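Long-range contacts in phosphoribosylaminoimidazole-succinocarboxamide synthase (Pyrococcus horikoshii, PDB 4O83), which catalyses the ATP-dependent joining of L-aspartate to carboxyaminoimidazole ribonucleotide, giving SAICAR in de novo purine biosynthesis: residues Y86-V91 / D144-I149; F174-G179 / I186-E191. All blocks are in the same frame, centred on the assembly; numbering follows the deposited sequence.

In the fold
Interaction 1 (Y86-V91 / D144-I149) lays helix 143-165 against one side of the antiparallel sheet that contains strands 84-93 and 169-180, and interaction 2 (F174-G179 / I186-E191) is a hairpin of the same sheet, with its centre about 9 Å away. The two strands are neighbours, and the two contacts meet through backbone pairs: Val90 O lies 2.7 Å from Leu176 N and Tyr86 N 2.8 Å from Phe178 O, both probable hydrogen bonds. Interaction 2 holds the adenosine monophosphate directly, through Glu177 and Asp190, whereas in interaction 1 the side chain of Tyr86 stays about 9 Å from the nucleotide. Tyr86 OH also packs 3.4 Å from Ile186 CG1.

Interaction 1 (Y86-V91 / D144-I149); sequences YPLEVV and DEIKKI. With CD (cadmium ion), chain E.
Tyr86 OH donates a 2.7 Å hydrogen bond to Glu145 OE2, the shortest contact between segments 86-91 and 144-149. The hydroxyl meets this oxygen on its anti side, tilted out of the carboxylate plane, and OE2 itself lies at the edge of the ring, close to its plane, with ring and carboxylate steeply inclined to each other. The second oxygen, OE1, is hydrogen-bonded to Ser142 OG, so both ends of the carboxylate are held. Ile149 comes from above: its CD1 sits 3.9 Å from the ring centroid and only 8° off the ring normal, a CH-pi contact over the middle of one face. Here an alpha helix packs on an antiparallel sheet, its segment axis 11.7 Å from that of the strand and crossing at -43°. Ile149 uses both branches. CG1, anti to the carbonyl carbon (chi1 -77°), carries CD1 to Tyr86 and to Leu88 CD1, while CG2 rests 3.8 Å from Val90 CG2. Ile146 adds its CD1 tip, 4.2 Å from Leu88 CD1. On the other side of the strand, in the conformer described here, one of two modelled, Glu89 OE2 lies 2.3 Å from a cadmium ion that Asp128 also binds.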
ATOM      1  N   TYR A  86      -4.318 -26.472   1.623  1.00 25.24           N
ATOM      2  CA  TYR A  86      -3.350 -26.519   2.729  1.00 24.40           C
ATOM      3  C   TYR A  86      -4.099 -26.481   4.061  1.00 24.11           C
ATOM      4  O   TYR A  86      -5.106 -25.776   4.187  1.00 24.07           O
ATOM      5  CB  TYR A  86      -2.345 -25.381   2.650  1.00 23.68           C
ATOM      6  CG  TYR A  86      -1.393 -25.478   1.484  1.00 24.15           C
ATOM      7  CD1 TYR A  86      -0.240 -26.264   1.560  1.00 23.56           C
ATOM      8  CD2 TYR A  86      -1.628 -24.755   0.318  1.00 23.15           C
ATOM      9  CE1 TYR A  86       0.641 -26.338   0.499  1.00 23.45           C
ATOM     10  CE2 TYR A  86      -0.757 -24.817  -0.744  1.00 23.99           C
ATOM     11  CZ  TYR A  86       0.375 -25.612  -0.651  1.00 23.91           C
ATOM     12  OH  TYR A  86       1.218 -25.664  -1.726  1.00 25.22           O
ATOM     13  N   PRO A  87      -3.631 -27.256   5.055  1.00 23.95           N
ATOM     14  CA  PRO A  87      -4.312 -27.323   6.356  1.00 24.38           C
ATOM     15  C   PRO A  87      -3.956 -26.122   7.245  1.00 25.39           C
ATOM     16  O   PRO A  87      -3.536 -26.285   8.407  1.00 23.91           O
ATOM     17  CB  PRO A  87      -3.773 -28.621   6.959  1.00 25.01           C
ATOM     18  CG  PRO A  87      -2.420 -28.773   6.363  1.00 24.52           C
ATOM     19  CD  PRO A  87      -2.507 -28.202   4.973  1.00 25.31           C
ATOM     20  N   LEU A  88      -4.140 -24.928   6.690  1.00 23.73           N
ATOM     21  CA  LEU A  88      -3.727 -23.699   7.333  1.00 22.33           C
ATOM     22  C   LEU A  88      -4.803 -22.623   7.345  1.00 22.29           C
ATOM     23  O   LEU A  88      -5.631 -22.526   6.428  1.00 22.13           O
ATOM     24  CB  LEU A  88      -2.510 -23.110   6.611  1.00 22.25           C
ATOM     25  CG  LEU A  88      -1.197 -23.897   6.484  1.00 22.29           C
ATOM     26  CD1 LEU A  88      -0.204 -23.138   5.616  1.00 22.29           C
ATOM     27  CD2 LEU A  88      -0.594 -24.194   7.851  1.00 22.62           C
ATOM     28  N   GLU A  89      -4.787 -21.844   8.416  1.00 20.52           N
ATOM     29  CA  GLU A  89      -5.398 -20.523   8.417  0.50 21.95           C
ATOM     30  C   GLU A  89      -4.260 -19.522   8.574  1.00 21.20           C
ATOM     31  O   GLU A  89      -3.527 -19.569   9.555  1.00 22.09           O
ATOM     32  CB  GLU A  89      -6.440 -20.387   9.533  0.50 22.48           C
ATOM     33  CG  GLU A  89      -7.514 -21.467   9.478  0.50 24.56           C
ATOM     34  CD  GLU A  89      -8.753 -21.119  10.278  0.50 25.74           C
ATOM     35  OE1 GLU A  89      -9.533 -20.266   9.829  0.50 26.40           O
ATOM     36  OE2 GLU A  89      -8.961 -21.708  11.350  0.50 27.38           O
ATOM     37  N   VAL A  90      -4.097 -18.649   7.575  1.00 20.74           N
ATOM     38  CA  VAL A  90      -3.000 -17.700   7.505  1.00 19.90           C
ATOM     39  C   VAL A  90      -3.538 -16.327   7.888  1.00 19.89           C
ATOM     40  O   VAL A  90      -4.464 -15.812   7.253  1.00 19.15           O
ATOM     41  CB  VAL A  90      -2.368 -17.670   6.094  1.00 21.52           C
ATOM     42  CG1 VAL A  90      -1.215 -16.688   6.041  1.00 22.51           C
ATOM     43  CG2 VAL A  90      -1.912 -19.071   5.656  1.00 21.07           C
ATOM     44  N   VAL A  91      -2.966 -15.744   8.937  1.00 17.80           N
ATOM     45  CA  VAL A  91      -3.469 -14.479   9.452  1.00 17.63           C
ATOM     46  C   VAL A  91      -2.450 -13.386   9.214  1.00 17.69           C
ATOM     47  O   VAL A  91      -1.262 -13.565   9.506  1.00 17.09           O
ATOM     48  CB  VAL A  91      -3.892 -14.576  10.942  1.00 17.30           C
ATOM     49  CG1 VAL A  91      -4.348 -13.222  11.475  1.00 17.39           C
ATOM     50  CG2 VAL A  91      -5.009 -15.599  11.122  1.00 16.62           C
ATOM     51  N   ASP A 144       9.568 -23.843   0.929  1.00 26.34           N
ATOM     52  CA  ASP A 144       9.328 -23.135  -0.314  1.00 28.16           C
ATOM     53  C   ASP A 144       7.860 -22.734  -0.486  1.00 24.98           C
ATOM     54  O   ASP A 144       7.553 -21.613  -0.916  1.00 24.38           O
ATOM     55  CB  ASP A 144       9.752 -24.014  -1.484  1.00 33.76           C
ATOM     56  CG  ASP A 144      10.750 -23.334  -2.362  1.00 40.25           C
ATOM     57  OD1 ASP A 144      11.955 -23.403  -2.028  1.00 43.80           O
ATOM     58  OD2 ASP A 144      10.330 -22.712  -3.364  1.00 42.66           O
ATOM     59  N   GLU A 145       6.963 -23.671  -0.184  1.00 23.83           N
ATOM     60  CA  GLU A 145       5.518 -23.431  -0.237  1.00 24.40           C
ATOM     61  C   GLU A 145       5.088 -22.355   0.780  1.00 24.10           C
ATOM     62  O   GLU A 145       4.367 -21.432   0.432  1.00 22.80           O
ATOM     63  CB  GLU A 145       4.745 -24.719   0.013  1.00 25.17           C
ATOM     64  CG  GLU A 145       4.638 -25.652  -1.183  1.00 27.32           C
ATOM     65  CD  GLU A 145       4.181 -27.041  -0.768  1.00 27.66           C
ATOM     66  OE1 GLU A 145       4.884 -27.686   0.023  1.00 29.80           O
ATOM     67  OE2 GLU A 145       3.109 -27.490  -1.201  1.00 27.69           O
ATOM     68  N   ILE A 146       5.546 -22.495   2.021  1.00 24.87           N
ATOM     69  CA  ILE A 146       5.313 -21.495   3.075  1.00 25.77           C
ATOM     70  C   ILE A 146       5.735 -20.089   2.632  1.00 25.40           C
ATOM     71  O   ILE A 146       4.992 -19.121   2.810  1.00 25.15           O
ATOM     72  CB  ILE A 146       6.068 -21.860   4.377  1.00 25.61           C
ATOM     73  CG1 ILE A 146       5.433 -23.075   5.058  1.00 26.60           C
ATOM     74  CG2 ILE A 146       6.095 -20.668   5.329  1.00 28.17           C
ATOM     75  CD1 ILE A 146       3.955 -22.927   5.402  1.00 28.21           C
ATOM     76  N   LYS A 147       6.932 -19.993   2.054  1.00 26.94           N
ATOM     77  CA  LYS A 147       7.479 -18.730   1.571  1.00 27.69           C
ATOM     78  C   LYS A 147       6.580 -18.098   0.519  1.00 26.81           C
ATOM     79  O   LYS A 147       6.302 -16.897   0.577  1.00 27.42           O
ATOM     80  CB  LYS A 147       8.885 -18.926   1.002  1.00 29.15           C
ATOM     81  CG  LYS A 147      10.006 -18.476   1.928  1.00 32.80           C
ATOM     82  CD  LYS A 147       9.961 -19.159   3.281  1.00 32.42           C
ATOM     83  N   LYS A 148       6.149 -18.909  -0.445  1.00 24.62           N
ATOM     84  CA  LYS A 148       5.182 -18.467  -1.449  1.00 23.38           C
ATOM     85  C   LYS A 148       3.842 -18.031  -0.825  1.00 21.91           C
ATOM     86  O   LYS A 148       3.299 -16.994  -1.198  1.00 20.50           O
ATOM     87  CB  LYS A 148       4.933 -19.561  -2.487  1.00 24.72           C
ATOM     88  CG  LYS A 148       4.060 -19.100  -3.660  1.00 28.81           C
ATOM     89  CD  LYS A 148       4.698 -17.902  -4.358  1.00 29.63           C
ATOM     90  CE  LYS A 148       3.964 -17.509  -5.620  1.00 31.85           C
ATOM     91  NZ  LYS A 148       4.882 -16.679  -6.452  1.00 31.33           N
ATOM     92  N   ILE A 149       3.311 -18.852   0.081  1.00 20.73           N
ATOM     93  CA  ILE A 149       2.047 -18.559   0.780  1.00 22.06           C
ATOM     94  C   ILE A 149       2.090 -17.193   1.499  1.00 22.92           C
ATOM     95  O   ILE A 149       1.208 -16.332   1.285  1.00 21.86           O
ATOM     96  CB  ILE A 149       1.683 -19.699   1.759  1.00 22.46           C
ATOM     97  CG1 ILE A 149       1.119 -20.894   0.975  1.00 23.08           C
ATOM     98  CG2 ILE A 149       0.659 -19.249   2.796  1.00 22.60           C
ATOM     99  CD1 ILE A 149       1.034 -22.178   1.779  1.00 22.02           C
TER
HETATM  100 CD    CD E 303     -10.894 -22.659  12.261  0.55 41.79          CD

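Interaction 2 (F174-G179 / I186-E191); sequences FKLEFG and IVLADE. With AMP (adenosine monophosphate), chain L.
Leu188 CD1 is wedged among Leu176, Phe178 and the backbone of Glu177, making the dense apolar side of this contact. The methyl lies over one face of the Phe178 ring, offset toward the rim and 4.1 Å from the centroid, a CH-pi contact, and it also reaches Leu176 CD2 at 3.8 Å. With CG of Leu188 trans to the backbone N (chi1 -179°) and chi2 at 65°, CD1 is carried back toward strand 169-180. Ile186 CG2 approaches the same ring obliquely, and Phe57 and Leu60 of helix 45-62 pack on Leu188. The two segments form an antiparallel beta hairpin, in which Gly179 and Val187 are a hydrogen-bonded pair and Phe178 and Leu188 a non-hydrogen-bonded one. Ala189 N continues the pairing with a 2.8 Å bond to Glu177 O. From the Ala189 carbonyl onward direct pairing gives way to water and charge. One water bridges Glu177 N and Ala189 O; another accepts from Lys175 NZ and lies near the carbonyls of Lys175 and Glu191. Lys175, bent at chi2 and chi3, brings NZ into salt bridges to Asp190 OD1 (3.0 Å) and Glu177 OE2, a three-residue network. The two carboxylates stack almost parallel, planes 2° apart, and their mutual repulsion is probably eased by this ammonium and by Lys122, which also pairs with Glu177 OE2. Glu177 OE1 takes a 2.6 Å hydrogen bond from the ribose O2' of adenosine monophosphate, while Asp190 N donates to adenine N7. With an alanine here in place of Glu177, the ribose O2' would probably lose its acceptor, and Lys175 and Lys122 the negative partner they share. Ala189 CB closes on the adenine, 3.7 Å from N7.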
ATOM      1  N   PHE A 174      -6.849 -10.110   9.142  1.00 18.93           N
ATOM      2  CA  PHE A 174      -7.707 -10.985   8.340  1.00 19.94           C
ATOM      3  C   PHE A 174      -7.106 -12.397   8.190  1.00 21.17           C
ATOM      4  O   PHE A 174      -5.892 -12.607   8.412  1.00 20.00           O
ATOM      5  CB  PHE A 174      -8.116 -10.328   6.986  1.00 19.71           C
ATOM      6  CG  PHE A 174      -7.006 -10.222   5.969  1.00 20.73           C
ATOM      7  CD1 PHE A 174      -7.055 -10.963   4.786  1.00 21.24           C
ATOM      8  CD2 PHE A 174      -5.920  -9.379   6.176  1.00 21.53           C
ATOM      9  CE1 PHE A 174      -6.030 -10.868   3.834  1.00 21.77           C
ATOM     10  CE2 PHE A 174      -4.891  -9.305   5.240  1.00 21.94           C
ATOM     11  CZ  PHE A 174      -4.942 -10.045   4.070  1.00 20.45           C
ATOM     12  N   LYS A 175      -7.962 -13.359   7.854  1.00 19.88           N
ATOM     13  CA  LYS A 175      -7.563 -14.745   7.732  1.00 20.67           C
ATOM     14  C   LYS A 175      -7.735 -15.174   6.287  1.00 21.80           C
ATOM     15  O   LYS A 175      -8.764 -14.875   5.673  1.00 21.84           O
ATOM     16  CB  LYS A 175      -8.411 -15.624   8.662  1.00 20.06           C
ATOM     17  CG  LYS A 175      -8.061 -17.127   8.687  1.00 21.24           C
ATOM     18  CD  LYS A 175      -8.841 -17.963   7.660  1.00 22.29           C
ATOM     19  CE  LYS A 175     -10.354 -17.952   7.917  1.00 21.93           C
ATOM     20  NZ  LYS A 175     -11.091 -18.606   6.802  1.00 24.05           N
ATOM     21  N   LEU A 176      -6.738 -15.890   5.771  1.00 21.83           N
ATOM     22  CA  LEU A 176      -6.740 -16.421   4.407  1.00 21.28           C
ATOM     23  C   LEU A 176      -6.504 -17.919   4.438  1.00 21.65           C
ATOM     24  O   LEU A 176      -5.872 -18.437   5.377  1.00 19.84           O
ATOM     25  CB  LEU A 176      -5.626 -15.783   3.570  1.00 21.40           C
ATOM     26  CG  LEU A 176      -5.666 -14.279   3.321  1.00 22.41           C
ATOM     27  CD1 LEU A 176      -4.492 -13.860   2.448  1.00 22.07           C
ATOM     28  CD2 LEU A 176      -7.013 -13.902   2.671  1.00 23.04           C
ATOM     29  N   GLU A 177      -7.026 -18.596   3.416  1.00 21.03           N
ATOM     30  CA  GLU A 177      -6.747 -20.000   3.181  1.00 22.76           C
ATOM     31  C   GLU A 177      -6.311 -20.197   1.731  1.00 23.73           C
ATOM     32  O   GLU A 177      -6.722 -19.435   0.829  1.00 22.64           O
ATOM     33  CB  GLU A 177      -7.970 -20.876   3.504  1.00 21.89           C
ATOM     34  CG  GLU A 177      -8.551 -20.581   4.881  1.00 23.08           C
ATOM     35  CD  GLU A 177      -9.599 -21.571   5.361  1.00 23.08           C
ATOM     36  OE1 GLU A 177      -9.767 -22.653   4.755  1.00 22.99           O
ATOM     37  OE2 GLU A 177     -10.240 -21.265   6.385  1.00 23.31           O
ATOM     38  N   PHE A 178      -5.488 -21.230   1.533  1.00 22.52           N
ATOM     39  CA  PHE A 178      -4.874 -21.530   0.256  1.00 23.09           C
ATOM     40  C   PHE A 178      -4.994 -23.014  -0.059  1.00 22.14           C
ATOM     41  O   PHE A 178      -5.117 -23.856   0.843  1.00 22.32           O
ATOM     42  CB  PHE A 178      -3.377 -21.143   0.266  1.00 22.73           C
ATOM     43  CG  PHE A 178      -3.123 -19.667   0.429  1.00 22.31           C
ATOM     44  CD1 PHE A 178      -3.021 -18.839  -0.688  1.00 22.64           C
ATOM     45  CD2 PHE A 178      -2.992 -19.098   1.695  1.00 22.44           C
ATOM     46  CE1 PHE A 178      -2.779 -17.483  -0.549  1.00 21.96           C
ATOM     47  CE2 PHE A 178      -2.744 -17.731   1.841  1.00 22.20           C
ATOM     48  CZ  PHE A 178      -2.648 -16.929   0.717  1.00 22.79           C
ATOM     49  N   GLY A 179      -4.945 -23.316  -1.347  1.00 23.31           N
ATOM     50  CA  GLY A 179      -4.801 -24.682  -1.831  1.00 25.26           C
ATOM     51  C   GLY A 179      -4.036 -24.791  -3.144  1.00 28.55           C
ATOM     52  O   GLY A 179      -3.607 -23.779  -3.731  1.00 28.17           O
ATOM     53  N   ILE A 186      -0.170 -22.361  -6.219  1.00 30.17           N
ATOM     54  CA  ILE A 186      -0.810 -21.985  -4.952  1.00 27.40           C
ATOM     55  C   ILE A 186      -1.888 -20.930  -5.210  1.00 26.30           C
ATOM     56  O   ILE A 186      -1.616 -19.882  -5.785  1.00 24.68           O
ATOM     57  CB  ILE A 186       0.240 -21.546  -3.912  1.00 27.36           C
ATOM     58  CG1 ILE A 186       1.011 -22.784  -3.448  1.00 27.08           C
ATOM     59  CG2 ILE A 186      -0.397 -20.881  -2.687  1.00 26.28           C
ATOM     60  CD1 ILE A 186       2.399 -22.490  -2.932  1.00 28.54           C
ATOM     61  N   VAL A 187      -3.108 -21.237  -4.774  1.00 25.07           N
ATOM     62  CA  VAL A 187      -4.306 -20.474  -5.138  1.00 24.77           C
ATOM     63  C   VAL A 187      -5.063 -20.021  -3.889  1.00 24.06           C
ATOM     64  O   VAL A 187      -5.367 -20.829  -3.014  1.00 23.49           O
ATOM     65  CB  VAL A 187      -5.236 -21.335  -6.045  1.00 24.76           C
ATOM     66  CG1 VAL A 187      -6.545 -20.616  -6.352  1.00 24.39           C
ATOM     67  CG2 VAL A 187      -4.518 -21.684  -7.350  1.00 26.40           C
ATOM     68  N   LEU A 188      -5.371 -18.725  -3.813  1.00 24.60           N
ATOM     69  CA  LEU A 188      -6.154 -18.183  -2.691  1.00 23.78           C
ATOM     70  C   LEU A 188      -7.596 -18.697  -2.719  1.00 23.72           C
ATOM     71  O   LEU A 188      -8.247 -18.705  -3.762  1.00 24.15           O
ATOM     72  CB  LEU A 188      -6.113 -16.650  -2.697  1.00 24.63           C
ATOM     73  CG  LEU A 188      -6.866 -15.900  -1.590  1.00 26.16           C
ATOM     74  CD1 LEU A 188      -6.253 -16.175  -0.221  1.00 25.19           C
ATOM     75  CD2 LEU A 188      -6.883 -14.406  -1.893  1.00 25.91           C
ATOM     76  N   ALA A 189      -8.088 -19.129  -1.565  1.00 22.68           N
ATOM     77  CA  ALA A 189      -9.352 -19.839  -1.484  1.00 22.08           C
ATOM     78  C   ALA A 189     -10.308 -19.266  -0.433  1.00 21.38           C
ATOM     79  O   ALA A 189     -10.167 -18.120  -0.004  1.00 21.66           O
ATOM     80  CB  ALA A 189      -9.082 -21.308  -1.193  1.00 21.23           C
ATOM     81  N   ASP A 190     -11.276 -20.092  -0.038  1.00 20.96           N
ATOM     82  CA  ASP A 190     -12.267 -19.777   0.998  1.00 22.24           C
ATOM     83  C   ASP A 190     -13.034 -18.475   0.729  1.00 21.81           C
ATOM     84  O   ASP A 190     -13.521 -18.269  -0.369  1.00 21.85           O
ATOM     85  CB  ASP A 190     -11.609 -19.775   2.385  1.00 23.16           C
ATOM     86  CG  ASP A 190     -12.594 -20.013   3.488  1.00 23.15           C
ATOM     87  OD1 ASP A 190     -12.742 -19.139   4.359  1.00 23.95           O
ATOM     88  OD2 ASP A 190     -13.226 -21.074   3.490  1.00 25.33           O
ATOM     89  N   GLU A 191     -13.152 -17.609   1.737  1.00 23.18           N
ATOM     90  CA  GLU A 191     -13.893 -16.348   1.590  1.00 24.11           C
ATOM     91  C   GLU A 191     -13.066 -15.152   2.039  1.00 24.05           C
ATOM     92  O   GLU A 191     -12.070 -15.305   2.738  1.00 23.87           O
ATOM     93  CB  GLU A 191     -15.213 -16.394   2.376  1.00 24.76           C
ATOM     94  CG  GLU A 191     -15.003 -16.368   3.881  1.00 26.30           C
ATOM     95  CD  GLU A 191     -16.275 -16.484   4.674  1.00 27.48           C
ATOM     96  OE1 GLU A 191     -17.076 -15.525   4.669  1.00 28.61           O
ATOM     97  OE2 GLU A 191     -16.452 -17.537   5.320  1.00 28.65           O
TER
HETATM   98  P   AMP L 310     -16.566 -23.631   6.359  0.90 61.76           P
HETATM   99  O1P AMP L 310     -15.641 -24.247   7.400  0.90 58.84           O
HETATM  100  O2P AMP L 310     -16.969 -22.203   6.630  0.90 59.01           O
HETATM  101  O3P AMP L 310     -17.726 -24.524   5.989  0.90 59.63           O
HETATM  102  O5' AMP L 310     -15.645 -23.490   5.035  0.90 53.96           O
HETATM  103  C5' AMP L 310     -15.812 -24.276   3.855  0.90 43.89           C
HETATM  104  C4' AMP L 310     -14.701 -25.318   3.735  0.90 39.86           C
HETATM  105  O4' AMP L 310     -14.264 -25.471   2.376  0.90 35.87           O
HETATM  106  C3' AMP L 310     -13.461 -24.957   4.539  0.90 38.08           C
HETATM  107  O3' AMP L 310     -12.959 -26.179   5.080  0.90 37.90           O
HETATM  108  C2' AMP L 310     -12.490 -24.430   3.506  0.90 36.84           C
HETATM  109  O2' AMP L 310     -11.142 -24.670   3.911  0.90 35.51           O
HETATM  110  C1' AMP L 310     -12.847 -25.260   2.284  0.90 35.03           C
HETATM  111  N9  AMP L 310     -12.566 -24.572   1.006  0.90 31.92           N
HETATM  112  C8  AMP L 310     -12.643 -23.253   0.779  0.90 29.64           C
HETATM  113  N7  AMP L 310     -12.351 -22.963  -0.502  0.90 29.72           N
HETATM  114  C5  AMP L 310     -12.093 -24.125  -1.135  0.90 31.05           C
HETATM  115  C6  AMP L 310     -11.715 -24.558  -2.503  0.90 29.84           C
HETATM  116  N6  AMP L 310     -11.551 -23.667  -3.495  0.90 28.75           N
HETATM  117  N1  AMP L 310     -11.533 -25.876  -2.735  0.90 30.92           N
HETATM  118  C2  AMP L 310     -11.689 -26.796  -1.765  0.90 30.69           C
HETATM  119  N3  AMP L 310     -12.027 -26.477  -0.504  0.90 31.77           N
HETATM  120  C4  AMP L 310     -12.235 -25.188  -0.128  0.90 31.61           C
HETATM  121  O   HOH W   1     -10.742 -16.610   4.801  1.00 25.96           O
HETATM  122  O   HOH W   2      -8.841 -16.872   1.967  1.00 29.36           O